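PDB 3MYR: hydrogenase (NiFe) small subunit HydA from Allochromatium vinosum, which probably oxidises hydrogen together with its large-subunit partner, carrying the iron-sulfur clusters that pass the electrons on to an acceptor. Local coordinates for residues A55-L58 against Q59-E63; L29-L32 against I33-I37; H91-Y94 against S95-M98. All blocks are in the same frame, centred on the assembly; numbering follows the deposited sequence.

Interaction 1 (A55-L58 against Q59-E63)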
ATOM      1  N   ALA A  55     -22.624  -4.310  10.077  1.00 26.86           N
ATOM      2  CA  ALA A  55     -24.017  -4.688   9.824  1.00 27.87           C
ATOM      3  C   ALA A  55     -24.157  -5.172   8.367  1.00 28.81           C
ATOM      4  O   ALA A  55     -24.929  -6.062   8.109  1.00 28.57           O
ATOM      5  CB  ALA A  55     -25.001  -3.503  10.144  1.00 25.81           C
ATOM      6  N   ALA A  56     -23.369  -4.640   7.426  1.00 27.64           N
ATOM      7  CA  ALA A  56     -23.531  -5.084   6.058  1.00 28.17           C
ATOM      8  C   ALA A  56     -23.013  -6.517   5.911  1.00 29.31           C
ATOM      9  O   ALA A  56     -23.613  -7.331   5.165  1.00 30.10           O
ATOM     10  CB  ALA A  56     -22.792  -4.122   5.063  1.00 27.96           C
ATOM     11  N   ARG A  57     -21.904  -6.852   6.585  1.00 25.84           N
ATOM     12  CA  ARG A  57     -21.421  -8.227   6.489  1.00 27.33           C
ATOM     13  C   ARG A  57     -22.478  -9.189   7.106  1.00 28.12           C
ATOM     14  O   ARG A  57     -22.804 -10.229   6.516  1.00 27.02           O
ATOM     15  CB  ARG A  57     -20.038  -8.414   7.144  1.00 28.04           C
ATOM     16  CG  ARG A  57     -19.663  -9.847   7.376  1.00 30.15           C
ATOM     17  CD  ARG A  57     -18.274 -10.001   8.026  1.00 34.27           C
ATOM     18  NE  ARG A  57     -18.201  -9.532   9.398  1.00 33.36           N
ATOM     19  CZ  ARG A  57     -18.549 -10.257  10.459  1.00 37.37           C
ATOM     20  NH1 ARG A  57     -18.502  -9.693  11.657  1.00 35.66           N
ATOM     21  NH2 ARG A  57     -18.967 -11.524  10.339  1.00 33.63           N
ATOM     22  N   LEU A  58     -23.003  -8.840   8.282  1.00 27.88           N
ATOM     23  CA  LEU A  58     -23.967  -9.721   8.961  1.00 30.22           C
ATOM     24  C   LEU A  58     -25.270  -9.878   8.160  1.00 30.54           C
ATOM     25  O   LEU A  58     -25.859 -10.951   8.111  1.00 30.09           O
ATOM     26  CB  LEU A  58     -24.256  -9.241  10.415  1.00 30.63           C
ATOM     27  CG  LEU A  58     -22.989  -9.180  11.311  1.00 31.92           C
ATOM     28  CD1 LEU A  58     -23.371  -8.485  12.643  1.00 37.96           C
ATOM     29  CD2 LEU A  58     -22.459 -10.575  11.587  1.00 35.41           C
ATOM     30  N   GLN A  59     -25.721  -8.805   7.528  1.00 30.52           N
ATOM     31  CA  GLN A  59     -26.937  -8.897   6.733  1.00 32.61           C
ATOM     32  C   GLN A  59     -26.694  -9.744   5.451  1.00 32.24           C
ATOM     33  O   GLN A  59     -27.506 -10.575   5.058  1.00 31.74           O
ATOM     34  CB  GLN A  59     -27.420  -7.502   6.383  1.00 33.26           C
ATOM     35  CG  GLN A  59     -28.782  -7.486   5.628  1.00 42.63           C
ATOM     36  CD  GLN A  59     -29.128  -6.113   5.026  1.00 51.94           C
ATOM     37  OE1 GLN A  59     -28.516  -5.095   5.367  1.00 52.92           O
ATOM     38  NE2 GLN A  59     -30.098  -6.091   4.112  1.00 53.56           N
ATOM     39  N   ALA A  60     -25.535  -9.592   4.838  1.00 30.62           N
ATOM     40  CA  ALA A  60     -25.157 -10.522   3.778  1.00 30.91           C
ATOM     41  C   ALA A  60     -25.180 -11.963   4.238  1.00 30.12           C
ATOM     42  O   ALA A  60     -25.669 -12.804   3.516  1.00 33.47           O
ATOM     43  CB  ALA A  60     -23.768 -10.155   3.154  1.00 28.97           C
ATOM     44  N   MET A  61     -24.614 -12.272   5.392  1.00 29.07           N
ATOM     45  CA  MET A  61     -24.587 -13.642   5.848  1.00 31.48           C
ATOM     46  C   MET A  61     -26.034 -14.149   6.120  1.00 33.52           C
ATOM     47  O   MET A  61     -26.350 -15.287   5.791  1.00 33.57           O
ATOM     48  CB  MET A  61     -23.754 -13.794   7.117  1.00 32.93           C
ATOM     49  CG  MET A  61     -22.207 -13.584   6.888  1.00 33.31           C
ATOM     50  SD  MET A  61     -21.462 -13.210   8.481  1.00 33.81           S
ATOM     51  CE  MET A  61     -22.005 -14.597   9.487  1.00 37.48           C
ATOM     52  N   ASP A  62     -26.888 -13.279   6.670  1.00 32.26           N
ATOM     53  CA  ASP A  62     -28.292 -13.618   6.983  1.00 35.03           C
ATOM     54  C   ASP A  62     -29.119 -13.911   5.703  1.00 35.35           C
ATOM     55  O   ASP A  62     -29.780 -14.919   5.613  1.00 35.93           O
ATOM     56  CB  ASP A  62     -28.920 -12.449   7.770  1.00 34.47           C
ATOM     57  CG  ASP A  62     -30.353 -12.771   8.299  1.00 45.45           C
ATOM     58  OD1 ASP A  62     -30.489 -13.787   9.008  1.00 48.72           O
ATOM     59  OD2 ASP A  62     -31.338 -12.003   8.037  1.00 47.83           O
ATOM     60  N   GLU A  63     -29.013 -13.058   4.691  1.00 35.33           N
ATOM     61  CA  GLU A  63     -29.873 -13.133   3.532  1.00 37.04           C
ATOM     62  C   GLU A  63     -29.427 -14.131   2.485  1.00 36.61           C
ATOM     63  O   GLU A  63     -30.211 -14.508   1.650  1.00 36.16           O
ATOM     64  CB  GLU A  63     -29.984 -11.740   2.922  1.00 36.49           C
ATOM     65  CG  GLU A  63     -30.639 -10.823   3.973  1.00 44.08           C
ATOM     66  CD  GLU A  63     -31.050  -9.440   3.491  1.00 50.65           C
ATOM     67  OE1 GLU A  63     -31.879  -8.820   4.218  1.00 60.06           O
ATOM     68  OE2 GLU A  63     -30.553  -8.964   2.447  1.00 49.29           O
TER

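Interaction 2 (L29-L32 against I33-I37)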
ATOM      1  N   LEU A  29     -12.734  -5.508 -11.854  1.00 20.58           N
ATOM      2  CA  LEU A  29     -13.428  -5.424 -10.566  1.00 20.58           C
ATOM      3  C   LEU A  29     -14.750  -4.608 -10.658  1.00 21.07           C
ATOM      4  O   LEU A  29     -15.832  -5.035 -10.229  1.00 20.82           O
ATOM      5  CB  LEU A  29     -12.460  -4.676  -9.639  1.00 22.75           C
ATOM      6  CG  LEU A  29     -12.701  -4.831  -8.136  1.00 26.76           C
ATOM      7  CD1 LEU A  29     -12.374  -3.668  -7.245  1.00 28.35           C
ATOM      8  CD2 LEU A  29     -13.764  -5.814  -7.665  1.00 23.03           C
ATOM      9  N   GLU A  30     -14.711  -3.477 -11.338  1.00 20.36           N
ATOM     10  CA  GLU A  30     -15.953  -2.733 -11.523  1.00 21.21           C
ATOM     11  C   GLU A  30     -17.040  -3.472 -12.340  1.00 24.31           C
ATOM     12  O   GLU A  30     -18.210  -3.457 -11.929  1.00 24.59           O
ATOM     13  CB  GLU A  30     -15.737  -1.296 -12.008  1.00 20.44           C
ATOM     14  CG  GLU A  30     -15.105  -1.079 -13.405  1.00 22.77           C
ATOM     15  CD  GLU A  30     -13.531  -1.218 -13.430  1.00 23.34           C
ATOM     16  OE1 GLU A  30     -12.914  -0.800 -14.439  1.00 25.27           O
ATOM     17  OE2 GLU A  30     -12.916  -1.766 -12.472  1.00 21.54           O
ATOM     18  N   ASP A  31     -16.691  -4.158 -13.432  1.00 22.56           N
ATOM     19  CA  ASP A  31     -17.677  -4.990 -14.068  1.00 24.43           C
ATOM     20  C   ASP A  31     -18.194  -6.133 -13.186  1.00 24.16           C
ATOM     21  O   ASP A  31     -19.415  -6.425 -13.171  1.00 24.19           O
ATOM     22  CB  ASP A  31     -17.209  -5.504 -15.429  1.00 25.76           C
ATOM     23  CG  ASP A  31     -17.057  -4.366 -16.467  1.00 31.92           C
ATOM     24  OD1 ASP A  31     -16.154  -4.519 -17.308  1.00 40.88           O
ATOM     25  OD2 ASP A  31     -17.793  -3.319 -16.420  1.00 33.73           O
ATOM     26  N   LEU A  32     -17.325  -6.675 -12.346  1.00 23.54           N
ATOM     27  CA  LEU A  32     -17.758  -7.766 -11.467  1.00 24.59           C
ATOM     28  C   LEU A  32     -18.771  -7.243 -10.474  1.00 24.74           C
ATOM     29  O   LEU A  32     -19.812  -7.858 -10.277  1.00 25.00           O
ATOM     30  CB  LEU A  32     -16.594  -8.388 -10.700  1.00 22.61           C
ATOM     31  CG  LEU A  32     -15.694  -9.355 -11.474  1.00 27.60           C
ATOM     32  CD1 LEU A  32     -14.454  -9.658 -10.582  1.00 25.62           C
ATOM     33  CD2 LEU A  32     -16.443 -10.649 -11.781  1.00 25.26           C
ATOM     34  N   ILE A  33     -18.424  -6.132  -9.857  1.00 22.80           N
ATOM     35  CA  ILE A  33     -19.165  -5.534  -8.777  1.00 26.05           C
ATOM     36  C   ILE A  33     -20.516  -5.022  -9.262  1.00 25.77           C
ATOM     37  O   ILE A  33     -21.539  -5.123  -8.519  1.00 26.42           O
ATOM     38  CB  ILE A  33     -18.331  -4.365  -8.203  1.00 27.40           C
ATOM     39  CG1 ILE A  33     -17.361  -4.870  -7.160  1.00 29.45           C
ATOM     40  CG2 ILE A  33     -19.164  -3.187  -7.714  1.00 32.83           C
ATOM     41  CD1 ILE A  33     -16.508  -3.614  -6.659  1.00 31.80           C
ATOM     42  N   LEU A  34     -20.558  -4.491 -10.485  1.00 24.69           N
ATOM     43  CA  LEU A  34     -21.836  -3.986 -11.011  1.00 25.47           C
ATOM     44  C   LEU A  34     -22.708  -5.086 -11.611  1.00 27.26           C
ATOM     45  O   LEU A  34     -23.973  -5.036 -11.487  1.00 27.67           O
ATOM     46  CB  LEU A  34     -21.619  -2.883 -12.038  1.00 24.94           C
ATOM     47  CG  LEU A  34     -21.048  -1.583 -11.434  1.00 30.50           C
ATOM     48  CD1 LEU A  34     -20.604  -0.607 -12.508  1.00 29.40           C
ATOM     49  CD2 LEU A  34     -22.077  -0.885 -10.484  1.00 31.43           C
ATOM     50  N   ASP A  35     -22.060  -6.051 -12.281  1.00 26.74           N
ATOM     51  CA  ASP A  35     -22.772  -6.975 -13.170  1.00 29.07           C
ATOM     52  C   ASP A  35     -22.801  -8.432 -12.769  1.00 29.65           C
ATOM     53  O   ASP A  35     -23.721  -9.137 -13.140  1.00 30.45           O
ATOM     54  CB  ASP A  35     -22.339  -6.849 -14.649  1.00 29.54           C
ATOM     55  CG  ASP A  35     -22.573  -5.432 -15.213  1.00 35.11           C
ATOM     56  OD1 ASP A  35     -23.685  -4.888 -15.002  1.00 39.58           O
ATOM     57  OD2 ASP A  35     -21.610  -4.813 -15.768  1.00 36.39           O
ATOM     58  N   PHE A  36     -21.827  -8.886 -11.994  1.00 27.86           N
ATOM     59  CA  PHE A  36     -21.640 -10.307 -11.813  1.00 27.89           C
ATOM     60  C   PHE A  36     -21.772 -10.750 -10.357  1.00 26.42           C
ATOM     61  O   PHE A  36     -22.275 -11.826 -10.095  1.00 27.14           O
ATOM     62  CB  PHE A  36     -20.317 -10.764 -12.490  1.00 27.92           C
ATOM     63  CG  PHE A  36     -20.356 -10.580 -13.988  1.00 37.99           C
ATOM     64  CD1 PHE A  36     -19.608  -9.572 -14.618  1.00 39.34           C
ATOM     65  CD2 PHE A  36     -21.334 -11.298 -14.769  1.00 48.40           C
ATOM     66  CE1 PHE A  36     -19.771  -9.307 -16.044  1.00 46.78           C
ATOM     67  CE2 PHE A  36     -21.509 -11.086 -16.197  1.00 50.26           C
ATOM     68  CZ  PHE A  36     -20.740 -10.072 -16.838  1.00 50.14           C
ATOM     69  N   ILE A  37     -21.315  -9.945  -9.407  1.00 22.98           N
ATOM     70  CA  ILE A  37     -21.405 -10.329  -8.014  1.00 20.78           C
ATOM     71  C   ILE A  37     -21.989  -9.205  -7.245  1.00 21.91           C
ATOM     72  O   ILE A  37     -22.151  -8.090  -7.758  1.00 21.07           O
ATOM     73  CB  ILE A  37     -20.004 -10.684  -7.364  1.00 20.18           C
ATOM     74  CG1 ILE A  37     -19.071  -9.451  -7.308  1.00 19.60           C
ATOM     75  CG2 ILE A  37     -19.346 -11.781  -8.118  1.00 18.99           C
ATOM     76  CD1 ILE A  37     -17.645  -9.791  -6.819  1.00 22.48           C
TER

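Interaction 3 (H91-Y94 against S95-M98)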
ATOM      1  N   HIS A  91     -13.422  -8.048  17.949  1.00 25.48           N
ATOM      2  CA  HIS A  91     -13.406  -9.511  17.839  1.00 24.35           C
ATOM      3  C   HIS A  91     -12.126 -10.006  17.149  1.00 23.69           C
ATOM      4  O   HIS A  91     -11.657  -9.359  16.229  1.00 22.45           O
ATOM      5  CB  HIS A  91     -14.586  -9.973  17.006  1.00 24.29           C
ATOM      6  CG  HIS A  91     -15.903  -9.648  17.618  1.00 29.85           C
ATOM      7  ND1 HIS A  91     -16.574 -10.529  18.441  1.00 36.91           N
ATOM      8  CD2 HIS A  91     -16.687  -8.546  17.519  1.00 35.16           C
ATOM      9  CE1 HIS A  91     -17.709  -9.975  18.840  1.00 37.42           C
ATOM     10  NE2 HIS A  91     -17.809  -8.780  18.285  1.00 36.48           N
ATOM     11  N   SER A  92     -11.670 -11.212  17.504  1.00 21.28           N
ATOM     12  CA  SER A  92     -10.467 -11.752  16.923  1.00 22.71           C
ATOM     13  C   SER A  92     -10.746 -12.186  15.518  1.00 21.65           C
ATOM     14  O   SER A  92     -11.868 -12.530  15.158  1.00 23.33           O
ATOM     15  CB  SER A  92      -9.984 -12.950  17.768  1.00 23.44           C
ATOM     16  OG  SER A  92     -10.931 -13.997  17.613  1.00 24.07           O
ATOM     17  N   ASN A  93      -9.708 -12.191  14.684  1.00 22.88           N
ATOM     18  CA  ASN A  93      -9.862 -12.666  13.319  1.00 21.04           C
ATOM     19  C   ASN A  93     -10.393 -14.095  13.350  1.00 21.05           C
ATOM     20  O   ASN A  93     -11.188 -14.494  12.471  1.00 21.37           O
ATOM     21  CB  ASN A  93      -8.511 -12.686  12.599  1.00 20.10           C
ATOM     22  CG  ASN A  93      -8.039 -11.292  12.104  1.00 20.84           C
ATOM     23  OD1 ASN A  93      -6.928 -11.191  11.561  1.00 21.46           O
ATOM     24  ND2 ASN A  93      -8.775 -10.231  12.422  1.00 17.27           N
ATOM     25  N   TYR A  94      -9.895 -14.905  14.286  1.00 19.81           N
ATOM     26  CA  TYR A  94     -10.284 -16.318  14.293  1.00 20.75           C
ATOM     27  C   TYR A  94     -11.786 -16.476  14.493  1.00 21.82           C
ATOM     28  O   TYR A  94     -12.498 -17.231  13.761  1.00 23.10           O
ATOM     29  CB  TYR A  94      -9.552 -17.066  15.408  1.00 22.01           C
ATOM     30  CG  TYR A  94     -10.034 -18.491  15.535  1.00 24.67           C
ATOM     31  CD1 TYR A  94      -9.708 -19.410  14.532  1.00 25.71           C
ATOM     32  CD2 TYR A  94     -10.967 -18.873  16.530  1.00 24.79           C
ATOM     33  CE1 TYR A  94     -10.164 -20.724  14.563  1.00 26.42           C
ATOM     34  CE2 TYR A  94     -11.441 -20.222  16.582  1.00 25.31           C
ATOM     35  CZ  TYR A  94     -11.010 -21.137  15.585  1.00 29.70           C
ATOM     36  OH  TYR A  94     -11.438 -22.468  15.500  1.00 28.35           O
ATOM     37  N   SER A  95     -12.298 -15.693  15.437  1.00 21.96           N
ATOM     38  CA  SER A  95     -13.762 -15.680  15.700  1.00 25.74           C
ATOM     39  C   SER A  95     -14.589 -15.256  14.434  1.00 23.60           C
ATOM     40  O   SER A  95     -15.622 -15.866  14.084  1.00 23.62           O
ATOM     41  CB  SER A  95     -14.000 -14.691  16.832  1.00 25.92           C
ATOM     42  OG  SER A  95     -15.319 -14.685  17.113  1.00 37.10           O
ATOM     43  N   ILE A  96     -14.098 -14.246  13.725  1.00 22.57           N
ATOM     44  CA  ILE A  96     -14.788 -13.716  12.543  1.00 22.19           C
ATOM     45  C   ILE A  96     -14.724 -14.737  11.390  1.00 22.07           C
ATOM     46  O   ILE A  96     -15.704 -15.006  10.706  1.00 22.69           O
ATOM     47  CB  ILE A  96     -14.179 -12.357  12.103  1.00 22.50           C
ATOM     48  CG1 ILE A  96     -14.377 -11.268  13.211  1.00 22.92           C
ATOM     49  CG2 ILE A  96     -14.792 -11.930  10.727  1.00 20.14           C
ATOM     50  CD1 ILE A  96     -13.172 -10.185  13.125  1.00 24.43           C
ATOM     51  N   LEU A  97     -13.550 -15.335  11.195  1.00 21.78           N
ATOM     52  CA  LEU A  97     -13.386 -16.382  10.203  1.00 20.54           C
ATOM     53  C   LEU A  97     -14.408 -17.500  10.418  1.00 21.70           C
ATOM     54  O   LEU A  97     -15.185 -17.836   9.471  1.00 23.23           O
ATOM     55  CB  LEU A  97     -11.958 -16.950  10.241  1.00 19.63           C
ATOM     56  CG  LEU A  97     -11.740 -18.211   9.366  1.00 22.87           C
ATOM     57  CD1 LEU A  97     -11.690 -17.713   7.886  1.00 18.07           C
ATOM     58  CD2 LEU A  97     -10.365 -18.828   9.677  1.00 19.38           C
ATOM     59  N   MET A  98     -14.451 -18.051  11.635  1.00 20.80           N
ATOM     60  CA  MET A  98     -15.243 -19.243  11.858  1.00 22.22           C
ATOM     61  C   MET A  98     -16.702 -18.876  11.726  1.00 24.24           C
ATOM     62  O   MET A  98     -17.468 -19.623  11.131  1.00 24.33           O
ATOM     63  CB  MET A  98     -14.953 -19.926  13.237  1.00 21.89           C
ATOM     64  CG  MET A  98     -13.464 -20.455  13.354  1.00 24.79           C
ATOM     65  SD  MET A  98     -12.868 -21.291  11.865  1.00 27.41           S
ATOM     66  CE  MET A  98     -13.810 -22.836  12.063  1.00 25.95           C
TER

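Interaction 1 (A55-L58 against Q59-E63)
Q59 directs its backbone N to A55 O, 2.9 Å away, the first of four i to i+4 bonds that join the two halves of this last part of helix 50-63. Its CG is anti to the backbone N (chi1 -175°) and the chain beyond stays extended, which carries the amide along the helix to E63: Q59 NE2 lies 3.3 Å from E63 OE1 in a weak hydrogen bond, with a second weak one to OE2. The two polar ends are thus paired one turn apart, on exposed residues.

A60 N meets A56 O in the straightest of the four bonds, with an N-H...O angle of 167°. Its methyl group, CB, sits 3.5 Å from R57 O, close against the preceding turn.

M61 carries the main side-chain contact. While its N binds R57 O at 3.0 Å, the M61 and R57 side chains run alongside each other in one direction, and M61 SD comes within 3.5 Å of R57 NH2, oblique to the guanidinium. L58 CD2 also touches M61 SD, at 4.2 Å. The guanidinium has its stronger partners in two carboxylates, E99 through NH2 and E54 through NH1, so the sulfur is a packing neighbour of a charge already matched.

D62 N closes on L58 O at 2.9 Å, the last of the four bonds, with D62 CB close to the same oxygen. The helix belongs to the flavodoxin-like alpha/beta domain: R57 packs on T100 and L58 on E99 of helix 93-101, A60 and M61 on I7 of strand 5-10, and R57 on Y41 of strand 38-41.

Interaction 2 (L29-L32 against I33-I37)
L29 with I33, and L32 with F36, make the apolar contacts between successive turns. L29 and I33 run at a slant to each other, with L29 CD2 3.7 Å from I33 CD1, while L32 crosses F36 at about a right angle and brings its CD2 to 3.9 Å from F36 CB. The F36 ring turns an edge to L32 CA, which lies near the ring plane, and one of its faces receives D35 CB near the rim.

Two donors grip L32 O: F36 N at 2.8 Å and I37 N at 2.7 Å, reaching it from opposite faces of the carbonyl plane. The second bond spans five residues, so the backbone widens into a pi-type turn at 33-36. I37 has CG1 between its backbone N and carbonyl carbon (chi1 65°), a torsion that sets I37 CG1 3.4 Å from L32 O. The widened turn lies just before strand 38-41 and belongs to the crossover between the parallel neighbours 5-10 and 38-41, a beta-alpha-beta connection of the flavodoxin-like domain.

The D31 and D35 carboxylates stand next to each other, their planes 26° apart and D31 OD2 4.2 Å from D35 OD2. The repulsion expected between like charges is probably relieved by R154 of the large subunit, whose NH2 makes salt bridges with both oxygens; E30 likewise pairs with R199 of that subunit. Further out, L29 rests on L21 and T22 of helix 16-23, L32 on T155, and F36 and I37 on L162 of helix 151-164.

Interaction 3 (H91-Y94 against S95-M98)
From S92 onward the backbone takes up helical bonding, with I96 N, L97 N and M98 N bound to S92 O, N93 O and Y94 O respectively. The start is capped by S92, whose OG is turned back over the backbone (chi1 68°), where it accepts from S95 N at 3.1 Å, with an N-H...O angle of 160°.

One turn on, M98 folds over a face of the Y94 ring. M98 CG is 3.7 Å from the ring centroid and 26° off its normal, a CH-pi contact, with Y94 CZ the nearest ring atom at 3.4 Å. Bends at chi2 and chi3 keep the sulfur close as well: M98 SD stands obliquely 4.6 Å from the centroid, a Met-aromatic contact. With an alanine in place of Y94, M98 would probably lose the surface it lies on and be able to turn more freely. Before the cap, H91 CB touches I96 CG1 at 4.0 Å.

S86 OG is hydrogen-bonded to N93 OD1, while Y94 packs on I76 and L97 on V72, both of strand 69-77. The arrangement is a serine N-cap where strand 91-92 passes into a helix covering the sheet of the flavodoxin-like domain.

In the fold
Interactions 1 and 3 belong to adjacent helices, their centres 15 Å apart, and they touch directly: R57 CZ lies 4.1 Å from I96 CG2. Interaction 2 stands apart from both, about 11 Å from interaction 1 and about 18 Å from interaction 3 between nearest atoms. Its helix packs with helix 151-164, consistent with two helical layers on the sheet of a flavodoxin-like fold. None of the three provides a cluster ligand. Yet the side chain of L29 is about 12 Å from that of C17, and the side chain of N93 about 10 Å from that of C113, both cysteines binding the same [4Fe-4S] cluster, whereas interaction 1 lies away from the metal sites.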